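Local coordinates for protein phosphoinositol-specific phospholipase C (Pseudomonas sp., PDB 5FYP) that probably cleaves phosphoinositides in a calcium-dependent reaction, as a bacterial phosphoinositide-specific phospholipase C with a TIM-barrel-like fold, at residues Leu185-Leu196 / Ala207-Thr215; Val236-Lys246 / Ser256-Val267. One frame throughout, in Å; residues are numbered along the deposited sequence. Where two conformers were deposited one is given.

Interaction 1. Residues Leu185-Leu196 / Ala207-Thr215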
loop_
_atom_site.group_PDB
_atom_site.type_symbol
_atom_site.label_atom_id
_atom_site.label_comp_id
_atom_site.label_asym_id
_atom_site.label_seq_id
_atom_site.Cartn_x
_atom_site.Cartn_y
_atom_site.Cartn_z
ATOM N N LEU A 185 5.151 -1.378 -5.171
ATOM C CA LEU A 185 4.472 -0.125 -4.835
ATOM C C LEU A 185 4.294 -0.061 -3.334
ATOM O O LEU A 185 3.758 -0.990 -2.752
ATOM C CB LEU A 185 3.085 -0.023 -5.503
ATOM C CG LEU A 185 3.050 0.226 -7.003
ATOM C CD1 LEU A 185 3.529 -0.958 -7.814
ATOM C CD2 LEU A 185 1.654 0.615 -7.437
ATOM N N LEU A 186 4.739 1.022 -2.730
ATOM C CA LEU A 186 4.631 1.227 -1.300
ATOM C C LEU A 186 3.525 2.240 -1.009
ATOM O O LEU A 186 3.438 3.259 -1.697
ATOM C CB LEU A 186 5.939 1.738 -0.749
ATOM C CG LEU A 186 7.143 0.849 -1.048
ATOM C CD1 LEU A 186 8.405 1.489 -0.518
ATOM C CD2 LEU A 186 6.967 -0.557 -0.490
ATOM N N VAL A 187 2.731 1.966 0.035
ATOM C CA VAL A 187 1.577 2.808 0.347
ATOM C C VAL A 187 1.640 3.155 1.825
ATOM O O VAL A 187 1.833 2.272 2.652
ATOM C CB VAL A 187 0.287 2.044 0.048
ATOM C CG1 VAL A 187 -0.929 2.953 0.293
ATOM C CG2 VAL A 187 0.283 1.493 -1.382
ATOM N N LEU A 188 1.456 4.415 2.168
ATOM C CA LEU A 188 1.448 4.863 3.565
ATOM C C LEU A 188 0.009 5.017 4.054
ATOM O O LEU A 188 -0.813 5.686 3.418
ATOM C CB LEU A 188 2.173 6.195 3.687
ATOM C CG LEU A 188 2.361 6.723 5.102
ATOM C CD1 LEU A 188 3.258 5.796 5.928
ATOM C CD2 LEU A 188 2.916 8.127 5.068
ATOM N N ASN A 189 -0.279 4.386 5.198
ATOM C CA ASN A 189 -1.517 4.610 5.934
ATOM C C ASN A 189 -1.155 5.114 7.335
ATOM O O ASN A 189 -0.046 4.863 7.834
ATOM C CB ASN A 189 -2.380 3.341 6.057
ATOM C CG ASN A 189 -2.970 2.827 4.761
ATOM O OD1 ASN A 189 -2.969 3.462 3.679
ATOM N ND2 ASN A 189 -3.534 1.693 4.862
ATOM N N HIS A 190 -2.131 5.730 7.988
ATOM C CA HIS A 190 -2.047 6.142 9.391
ATOM C C HIS A 190 -3.472 6.449 9.828
ATOM O O HIS A 190 -4.309 6.761 8.994
ATOM C CB HIS A 190 -1.125 7.386 9.536
ATOM C CG HIS A 190 -0.752 7.742 10.947
ATOM N ND1 HIS A 190 -1.605 8.382 11.808
ATOM C CD2 HIS A 190 0.388 7.513 11.639
ATOM C CE1 HIS A 190 -1.017 8.519 12.969
ATOM N NE2 HIS A 190 0.195 7.989 12.902
ATOM N N SER A 191 -3.754 6.377 11.113
ATOM C CA SER A 191 -5.092 6.778 11.569
ATOM C C SER A 191 -5.383 8.257 11.323
ATOM O O SER A 191 -6.544 8.646 11.184
ATOM C CB SER A 191 -5.274 6.443 13.042
ATOM O OG SER A 191 -4.490 7.263 13.864
ATOM N N GLU A 192 -4.336 9.069 11.275
ATOM C CA GLU A 192 -4.447 10.536 11.124
ATOM C C GLU A 192 -3.874 10.964 9.788
ATOM O O GLU A 192 -2.669 10.815 9.541
ATOM C CB GLU A 192 -3.678 11.241 12.228
ATOM C CG GLU A 192 -4.140 10.909 13.617
ATOM C CD GLU A 192 -3.163 11.379 14.673
ATOM O OE1 GLU A 192 -2.516 12.403 14.494
ATOM O OE2 GLU A 192 -3.087 10.749 15.723
ATOM N N ASN A 193 -4.732 11.544 8.954
ATOM C CA ASN A 193 -4.243 12.035 7.668
ATOM C C ASN A 193 -3.152 13.090 7.822
ATOM O O ASN A 193 -2.362 13.278 6.884
ATOM C CB ASN A 193 -5.395 12.586 6.842
ATOM C CG ASN A 193 -6.353 11.516 6.352
ATOM O OD1 ASN A 193 -6.009 10.339 6.317
ATOM N ND2 ASN A 193 -7.536 11.930 5.944
ATOM N N GLN A 194 -3.097 13.788 8.954
ATOM C CA GLN A 194 -2.022 14.729 9.205
ATOM C C GLN A 194 -0.635 14.103 8.988
ATOM O O GLN A 194 0.256 14.791 8.497
ATOM C CB GLN A 194 -2.130 15.253 10.648
ATOM C CG GLN A 194 -3.260 16.209 10.925
ATOM C CD GLN A 194 -4.639 15.603 11.151
ATOM O OE1 GLN A 194 -4.900 14.361 10.967
ATOM N NE2 GLN A 194 -5.577 16.487 11.515
ATOM N N LYS A 195 -0.451 12.839 9.374
ATOM C CA LYS A 195 0.860 12.225 9.210
ATOM C C LYS A 195 1.209 12.008 7.746
ATOM O O LYS A 195 2.381 12.065 7.371
ATOM C CB LYS A 195 0.984 10.916 10.001
ATOM C CG LYS A 195 1.414 11.075 11.453
ATOM C CD LYS A 195 0.534 11.938 12.309
ATOM C CE LYS A 195 0.985 11.912 13.767
ATOM N NZ LYS A 195 0.217 12.817 14.637
ATOM N N LEU A 196 0.203 11.750 6.917
ATOM C CA LEU A 196 0.398 11.637 5.483
ATOM C C LEU A 196 0.718 13.009 4.881
ATOM O O LEU A 196 1.552 13.119 3.989
ATOM C CB LEU A 196 -0.832 11.023 4.802
ATOM C CG LEU A 196 -0.952 9.497 4.879
ATOM C CD1 LEU A 196 -0.720 8.857 6.199
ATOM C CD2 LEU A 196 -2.269 9.079 4.291
ATOM N N ALA A 207 9.015 11.661 -3.221
ATOM C CA ALA A 207 8.464 10.612 -2.378
ATOM C C ALA A 207 8.636 9.236 -2.984
ATOM O O ALA A 207 8.278 9.011 -4.143
ATOM C CB ALA A 207 6.982 10.859 -2.151
ATOM N N LYS A 208 9.069 8.288 -2.167
ATOM C CA LYS A 208 9.112 6.878 -2.565
ATOM C C LYS A 208 7.828 6.126 -2.337
ATOM O O LYS A 208 7.665 5.036 -2.861
ATOM C CB LYS A 208 10.265 6.153 -1.861
ATOM C CG LYS A 208 11.651 6.732 -2.177
ATOM C CD LYS A 208 11.997 6.666 -3.657
ATOM C CE LYS A 208 13.435 7.084 -3.943
ATOM N NZ LYS A 208 13.680 7.221 -5.375
ATOM N N VAL A 209 6.909 6.733 -1.588
ATOM C CA VAL A 209 5.710 6.052 -1.102
ATOM C C VAL A 209 4.486 6.856 -1.501
ATOM O O VAL A 209 4.471 8.086 -1.420
ATOM C CB VAL A 209 5.815 5.883 0.441
ATOM C CG1 VAL A 209 4.641 5.108 1.013
ATOM C CG2 VAL A 209 7.123 5.236 0.839
ATOM N N PHE A 210 3.448 6.130 -1.919
ATOM C CA PHE A 210 2.116 6.707 -2.187
ATOM C C PHE A 210 1.382 6.969 -0.871
ATOM O O PHE A 210 1.212 6.055 -0.072
ATOM C CB PHE A 210 1.257 5.716 -2.984
ATOM C CG PHE A 210 1.677 5.543 -4.411
ATOM C CD1 PHE A 210 2.666 4.634 -4.778
ATOM C CD2 PHE A 210 1.072 6.279 -5.415
ATOM C CE1 PHE A 210 3.016 4.471 -6.094
ATOM C CE2 PHE A 210 1.453 6.146 -6.730
ATOM C CZ PHE A 210 2.434 5.241 -7.069
ATOM N N ILE A 211 0.818 8.161 -0.679
ATOM C CA ILE A 211 -0.039 8.387 0.469
ATOM C C ILE A 211 -1.481 7.976 0.161
ATOM O O ILE A 211 -1.971 8.184 -0.944
ATOM C CB ILE A 211 0.030 9.831 0.983
ATOM C CG1 ILE A 211 -0.394 10.880 -0.048
ATOM C CG2 ILE A 211 1.426 10.134 1.523
ATOM C CD1 ILE A 211 -0.660 12.243 0.558
ATOM N N SER A 212 -2.139 7.342 1.138
ATOM C CA SER A 212 -3.501 6.890 0.934
ATOM C C SER A 212 -4.356 7.285 2.134
ATOM O O SER A 212 -4.380 6.572 3.134
ATOM C CB SER A 212 -3.538 5.390 0.716
ATOM O OG SER A 212 -4.863 4.981 0.465
ATOM N N PRO A 213 -4.987 8.458 2.063
ATOM C CA PRO A 213 -5.680 8.971 3.255
ATOM C C PRO A 213 -6.949 8.220 3.589
ATOM O O PRO A 213 -7.635 7.676 2.721
ATOM C CB PRO A 213 -5.985 10.421 2.876
ATOM C CG PRO A 213 -6.050 10.413 1.391
ATOM C CD PRO A 213 -4.990 9.429 0.965
ATOM N N VAL A 214 -7.288 8.278 4.875
ATOM C CA VAL A 214 -8.579 7.859 5.380
ATOM C C VAL A 214 -9.636 8.695 4.658
ATOM O O VAL A 214 -9.565 9.919 4.602
ATOM C CB VAL A 214 -8.679 8.082 6.905
ATOM C CG1 VAL A 214 -10.073 7.749 7.406
ATOM C CG2 VAL A 214 -7.625 7.261 7.647
ATOM N N THR A 215 -10.639 7.994 4.100
ATOM C CA THR A 215 -11.613 8.583 3.160
ATOM C C THR A 215 -13.034 8.370 3.631
ATOM O O THR A 215 -13.437 7.220 3.784
ATOM C CB THR A 215 -11.357 7.950 1.799
ATOM O OG1 THR A 215 -10.024 8.264 1.356
ATOM C CG2 THR A 215 -12.336 8.406 0.720
HETATM O O HOH W 1 6.290 2.984 -4.086
HETATM O O HOH W 2 -4.394 6.203 5.863
#
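The side-chain amide of Asn193 grips the backbone of Val214 at two points. Its OD1 accepts from Val214 N at 2.8 Å, in the carbonyl plane and on a lone pair, although the bond is bent to 140° at the hydrogen; its ND2 donates almost straight to Val214 O at 3.2 Å. The two bonds fix the rotation of the amide, and a further bond from ND2 to Ser226 O reinforces it. With CG anti to the carbonyl carbon (chi1 -69°), the side chain crosses that of Pro213 at about a right angle, and OD1 comes 3.4 Å from Pro213 CB. Helix 193-203 is the crossover of a beta-alpha-beta unit whose strands, 184-189 and 210-211, run parallel as neighbours in the barrel wall. Three backbone bonds join them: Phe210 N to Leu186 O, Leu188 N to Phe210 O, and Ser212 N to Leu188 O. On one face Val187 CG1 packs against Ser212 CB at 3.6 Å, in the same layer as the Phe210 ring, whose edge is met in plane by Leu186 O. On the other face Leu196 of the helix and Ile211 slide past each other in opposite directions, with Leu196 CG 4.0 Å from Ile211 CB, while Leu196 CD2 reaches on to Ser212 O at 3.5 Å. Val209 CG1 lies against Leu188 CB at 3.8 Å. Water bridges Leu186 N and Lys208 O at one end of the pairing, and at the other a second water, which accepts from His190 N, probably bridges to Ser212 O.

Interaction 2. Residues Val236-Lys246 / Ser256-Val267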
loop_
_atom_site.group_PDB
_atom_site.type_symbol
_atom_site.label_atom_id
_atom_site.label_comp_id
_atom_site.label_asym_id
_atom_site.label_seq_id
_atom_site.Cartn_x
_atom_site.Cartn_y
_atom_site.Cartn_z
ATOM N N VAL A 236 -2.452 12.833 -3.878
ATOM C CA VAL A 236 -3.236 11.643 -3.551
ATOM C C VAL A 236 -3.658 10.870 -4.804
ATOM O O VAL A 236 -4.445 11.362 -5.608
ATOM C CB VAL A 236 -4.464 12.055 -2.713
ATOM C CG1 VAL A 236 -5.447 10.928 -2.536
ATOM C CG2 VAL A 236 -4.012 12.593 -1.357
ATOM N N ALA A 237 -3.182 9.627 -4.864
ATOM C CA ALA A 237 -3.474 8.711 -5.955
ATOM C C ALA A 237 -4.076 7.399 -5.461
ATOM O O ALA A 237 -4.276 6.456 -6.232
ATOM C CB ALA A 237 -2.211 8.416 -6.753
ATOM N N MET A 238 -4.382 7.347 -4.154
ATOM C CA MET A 238 -4.869 6.161 -3.472
ATOM C C MET A 238 -5.758 6.613 -2.325
ATOM O O MET A 238 -5.560 7.708 -1.792
ATOM C CB MET A 238 -3.725 5.321 -2.910
ATOM C CG MET A 238 -2.810 4.766 -3.987
ATOM S SD MET A 238 -1.926 3.341 -3.313
ATOM C CE MET A 238 -0.969 2.795 -4.728
ATOM N N ASN A 239 -6.727 5.776 -1.964
ATOM C CA ASN A 239 -7.652 6.103 -0.877
ATOM C C ASN A 239 -7.906 4.865 -0.032
ATOM O O ASN A 239 -8.030 3.764 -0.543
ATOM C CB ASN A 239 -8.963 6.662 -1.422
ATOM C CG ASN A 239 -8.772 8.047 -2.018
ATOM O OD1 ASN A 239 -8.517 8.201 -3.232
ATOM N ND2 ASN A 239 -8.861 9.055 -1.174
ATOM N N ASN A 240 -8.010 5.084 1.290
ATOM C CA ASN A 240 -8.146 4.007 2.269
ATOM C C ASN A 240 -9.498 4.167 2.978
ATOM O O ASN A 240 -9.802 5.208 3.550
ATOM C CB ASN A 240 -6.986 3.935 3.284
ATOM C CG ASN A 240 -6.699 2.498 3.825
ATOM O OD1 ASN A 240 -6.479 1.470 3.123
ATOM N ND2 ASN A 240 -6.612 2.461 5.128
ATOM N N MET A 241 -10.272 3.086 2.946
ATOM C CA MET A 241 -11.633 3.076 3.475
ATOM C C MET A 241 -11.855 1.910 4.404
ATOM O O MET A 241 -11.556 0.773 4.073
ATOM C CB MET A 241 -12.647 2.993 2.343
ATOM C CG MET A 241 -12.757 4.360 1.684
ATOM S SD MET A 241 -11.751 4.729 0.269
ATOM C CE MET A 241 -11.913 3.191 -0.769
ATOM N N GLY A 242 -12.436 2.190 5.557
ATOM C CA GLY A 242 -12.983 1.134 6.387
ATOM C C GLY A 242 -14.321 0.674 5.840
ATOM O O GLY A 242 -14.888 1.221 4.891
ATOM N N LYS A 243 -14.865 -0.365 6.486
ATOM C CA LYS A 243 -16.088 -1.010 6.023
ATOM C C LYS A 243 -17.229 -0.017 5.795
ATOM O O LYS A 243 -17.933 -0.102 4.792
ATOM C CB LYS A 243 -16.496 -2.099 7.044
ATOM C CG LYS A 243 -17.862 -2.717 6.841
ATOM C CD LYS A 243 -18.127 -3.882 7.784
ATOM C CE LYS A 243 -18.180 -3.497 9.262
ATOM N NZ LYS A 243 -18.359 -4.713 10.114
ATOM N N GLY A 244 -17.420 0.871 6.753
ATOM C CA GLY A 244 -18.524 1.805 6.709
ATOM C C GLY A 244 -18.417 2.841 5.611
ATOM O O GLY A 244 -19.395 3.487 5.273
ATOM N N ASP A 245 -17.216 3.015 5.055
ATOM C CA ASP A 245 -16.921 4.010 4.031
ATOM C C ASP A 245 -16.646 3.440 2.663
ATOM O O ASP A 245 -16.232 4.168 1.757
ATOM C CB ASP A 245 -15.745 4.833 4.507
ATOM C CG ASP A 245 -16.091 5.654 5.736
ATOM O OD1 ASP A 245 -17.183 6.263 5.789
ATOM O OD2 ASP A 245 -15.332 5.701 6.710
ATOM N N LYS A 246 -16.930 2.143 2.493
ATOM C CA LYS A 246 -16.544 1.487 1.229
ATOM C C LYS A 246 -17.271 1.986 0.020
ATOM O O LYS A 246 -16.821 1.792 -1.104
ATOM C CB LYS A 246 -16.707 -0.008 1.331
ATOM C CG LYS A 246 -18.146 -0.493 1.403
ATOM C CD LYS A 246 -18.172 -2.017 1.368
ATOM C CE LYS A 246 -19.566 -2.578 1.371
ATOM N NZ LYS A 246 -19.512 -4.053 1.180
ATOM N N SER A 256 -9.501 7.129 -10.865
ATOM C CA SER A 256 -8.266 6.337 -11.087
ATOM C C SER A 256 -7.333 6.427 -9.892
ATOM O O SER A 256 -6.111 6.446 -10.036
ATOM C CB SER A 256 -7.563 6.691 -12.379
ATOM O OG SER A 256 -8.449 6.397 -13.455
ATOM N N HIS A 257 -7.927 6.452 -8.680
ATOM C CA HIS A 257 -7.137 6.255 -7.461
ATOM C C HIS A 257 -7.291 4.811 -7.009
ATOM O O HIS A 257 -8.373 4.245 -7.089
ATOM C CB HIS A 257 -7.642 7.145 -6.319
ATOM C CG HIS A 257 -7.490 8.621 -6.547
ATOM N ND1 HIS A 257 -7.764 9.503 -5.540
ATOM C CD2 HIS A 257 -7.145 9.366 -7.607
ATOM C CE1 HIS A 257 -7.597 10.737 -5.978
ATOM N NE2 HIS A 257 -7.241 10.686 -7.235
ATOM N N ILE A 258 -6.229 4.216 -6.464
ATOM C CA ILE A 258 -6.312 2.834 -5.993
ATOM C C ILE A 258 -6.991 2.811 -4.639
ATOM O O ILE A 258 -6.438 3.313 -3.628
ATOM C CB ILE A 258 -4.943 2.159 -5.932
ATOM C CG1 ILE A 258 -4.191 2.279 -7.250
ATOM C CG2 ILE A 258 -5.082 0.710 -5.502
ATOM C CD1 ILE A 258 -4.914 1.743 -8.458
ATOM N N GLY A 259 -8.188 2.227 -4.586
ATOM C CA GLY A 259 -8.966 2.132 -3.348
ATOM C C GLY A 259 -8.723 0.844 -2.629
ATOM O O GLY A 259 -8.746 -0.223 -3.246
ATOM N N ARG A 260 -8.558 0.945 -1.311
ATOM C CA ARG A 260 -8.442 -0.226 -0.432
ATOM C C ARG A 260 -9.553 -0.158 0.600
ATOM O O ARG A 260 -9.803 0.903 1.182
ATOM C CB ARG A 260 -7.094 -0.266 0.259
ATOM C CG ARG A 260 -6.895 -1.478 1.159
ATOM C CD ARG A 260 -5.412 -1.704 1.457
ATOM N NE ARG A 260 -5.125 -2.821 2.354
ATOM C CZ ARG A 260 -5.235 -2.754 3.653
ATOM N NH1 ARG A 260 -5.725 -1.666 4.236
ATOM N NH2 ARG A 260 -4.882 -3.815 4.382
ATOM N N VAL A 261 -10.214 -1.303 0.806
ATOM C CA VAL A 261 -11.256 -1.440 1.833
ATOM C C VAL A 261 -10.851 -2.518 2.812
ATOM O O VAL A 261 -10.583 -3.663 2.399
ATOM C CB VAL A 261 -12.629 -1.765 1.241
ATOM C CG1 VAL A 261 -13.638 -2.089 2.334
ATOM C CG2 VAL A 261 -13.105 -0.599 0.397
ATOM N N TRP A 262 -10.807 -2.169 4.092
ATOM C CA TRP A 262 -10.456 -3.089 5.156
ATOM C C TRP A 262 -11.632 -3.257 6.119
ATOM O O TRP A 262 -12.502 -2.388 6.205
ATOM C CB TRP A 262 -9.187 -2.603 5.887
ATOM C CG TRP A 262 -9.317 -1.242 6.470
ATOM C CD1 TRP A 262 -9.062 -0.061 5.874
ATOM C CD2 TRP A 262 -9.775 -0.937 7.788
ATOM N NE1 TRP A 262 -9.354 0.978 6.725
ATOM C CE2 TRP A 262 -9.773 0.454 7.916
ATOM C CE3 TRP A 262 -10.177 -1.721 8.881
ATOM C CZ2 TRP A 262 -10.173 1.103 9.101
ATOM C CZ3 TRP A 262 -10.575 -1.081 10.064
ATOM C CH2 TRP A 262 -10.573 0.312 10.150
ATOM N N GLY A 263 -11.653 -4.394 6.807
ATOM C CA GLY A 263 -12.664 -4.679 7.800
ATOM C C GLY A 263 -13.949 -5.257 7.275
ATOM O O GLY A 263 -14.893 -5.381 8.038
ATOM N N ASP A 264 -13.988 -5.622 6.006
ATOM C CA ASP A 264 -15.244 -6.075 5.372
ATOM C C ASP A 264 -15.152 -7.545 4.970
ATOM O O ASP A 264 -15.623 -7.950 3.925
ATOM C CB ASP A 264 -15.587 -5.197 4.172
ATOM C CG ASP A 264 -17.044 -5.252 3.780
ATOM O OD1 ASP A 264 -17.906 -5.451 4.687
ATOM O OD2 ASP A 264 -17.359 -5.007 2.602
ATOM N N ASP A 265 -14.677 -8.360 5.902
ATOM C CA ASP A 265 -14.339 -9.747 5.613
ATOM C C ASP A 265 -15.498 -10.667 5.262
ATOM O O ASP A 265 -15.280 -11.732 4.691
ATOM C CB ASP A 265 -13.597 -10.364 6.814
ATOM C CG ASP A 265 -12.278 -9.671 7.066
ATOM O OD1 ASP A 265 -12.348 -8.505 7.557
ATOM O OD2 ASP A 265 -11.243 -10.234 6.700
ATOM N N GLU A 266 -16.710 -10.319 5.677
ATOM C CA GLU A 266 -17.873 -11.203 5.447
ATOM C C GLU A 266 -18.526 -10.939 4.111
ATOM O O GLU A 266 -19.483 -11.609 3.770
ATOM C CB GLU A 266 -18.853 -11.085 6.591
ATOM C CG GLU A 266 -18.365 -11.798 7.853
ATOM C CD GLU A 266 -17.223 -11.124 8.580
ATOM O OE1 GLU A 266 -17.368 -9.936 8.964
ATOM O OE2 GLU A 266 -16.214 -11.791 8.831
ATOM N N VAL A 267 -17.972 -10.020 3.336
ATOM C CA VAL A 267 -18.381 -9.751 1.963
ATOM C C VAL A 267 -17.354 -10.377 1.016
ATOM O O VAL A 267 -16.163 -10.242 1.206
ATOM C CB VAL A 267 -18.550 -8.244 1.748
ATOM C CG1 VAL A 267 -18.789 -7.899 0.281
ATOM C CG2 VAL A 267 -19.695 -7.743 2.623
HETATM O O HOH W 3 -9.770 4.038 6.520
HETATM O O HOH W 4 -16.998 -7.099 8.645
HETATM O O HOH W 5 -15.348 -4.754 10.657
HETATM O O HOH W 6 -20.319 -4.318 4.126
#
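Asn239 and His257 meet with amide and imidazole nearly coplanar, 6° apart, and His257 ND1 donates to Asn239 OD1 at 2.8 Å within both planes. The other ring nitrogen, NE2, is hydrogen-bonded to Gln166 O, consistent with a doubly protonated imidazole; Ala237 CA, in a CH-pi contact, and Val236 O cover one ring face. Asn240 and Arg260 lie side by side: Asn240 OD1 sits at the guanidinium edge, 3.4 Å from Arg260 NH1 in a weak bond, whereas NH2 makes a salt bridge to Glu48, a calcium ligand. The side chains of Trp262 and Asn240 cross at about a right angle, yet their ring and amide planes are only 25° apart. Trp262 CG stands between backbone N and carbonyl carbon (chi1 58°), which brings the indole over Gly242, whose CA lies 3.8 Å from the centroid of the five-membered ring. Lys246 stretches across to Asp264, where NZ meets the syn lone pair of OD2 at 2.8 Å; His272 and Gln275 add partners to the acid and the amine respectively. Met238 and Ile258 run alongside each other, Met238 CG 3.9 Å from Ile258 CB. Strands 238-242 and 258-262 run parallel, Asn239 on one face and Met238, Asn240 and Arg260 on the other, and helix 249-254 completes the beta-alpha-beta unit. Strand 279-282 borders 258-262 in turn, and Met238 touches Val187 of strand 184-189 and Phe210 of strand 210-211.

In the fold
Interactions 1 and 2 follow one another along the chain, the first closing before the second opens, and their centres lie about 13 Å apart. Each joins the two parallel strands of a beta-alpha-beta unit, and the strands involved belong to two separately counted sheets, with 210-211 and 238-242 as their respective outermost strands. The segment that continues from strand 210-211 reaches strand 238-242, where Thr215 N lies 3.0 Å from Asn240 O and Thr215 OG1 lies 2.9 Å from Asn239 ND2, both probable hydrogen bonds, consistent with a barrel-like wall continuing from one sheet to the next. Asn189 in interaction 1 and Arg260 in interaction 2 both approach the bound calcium, about 7 and 6 Å away by their side chains, so both units border the metal site.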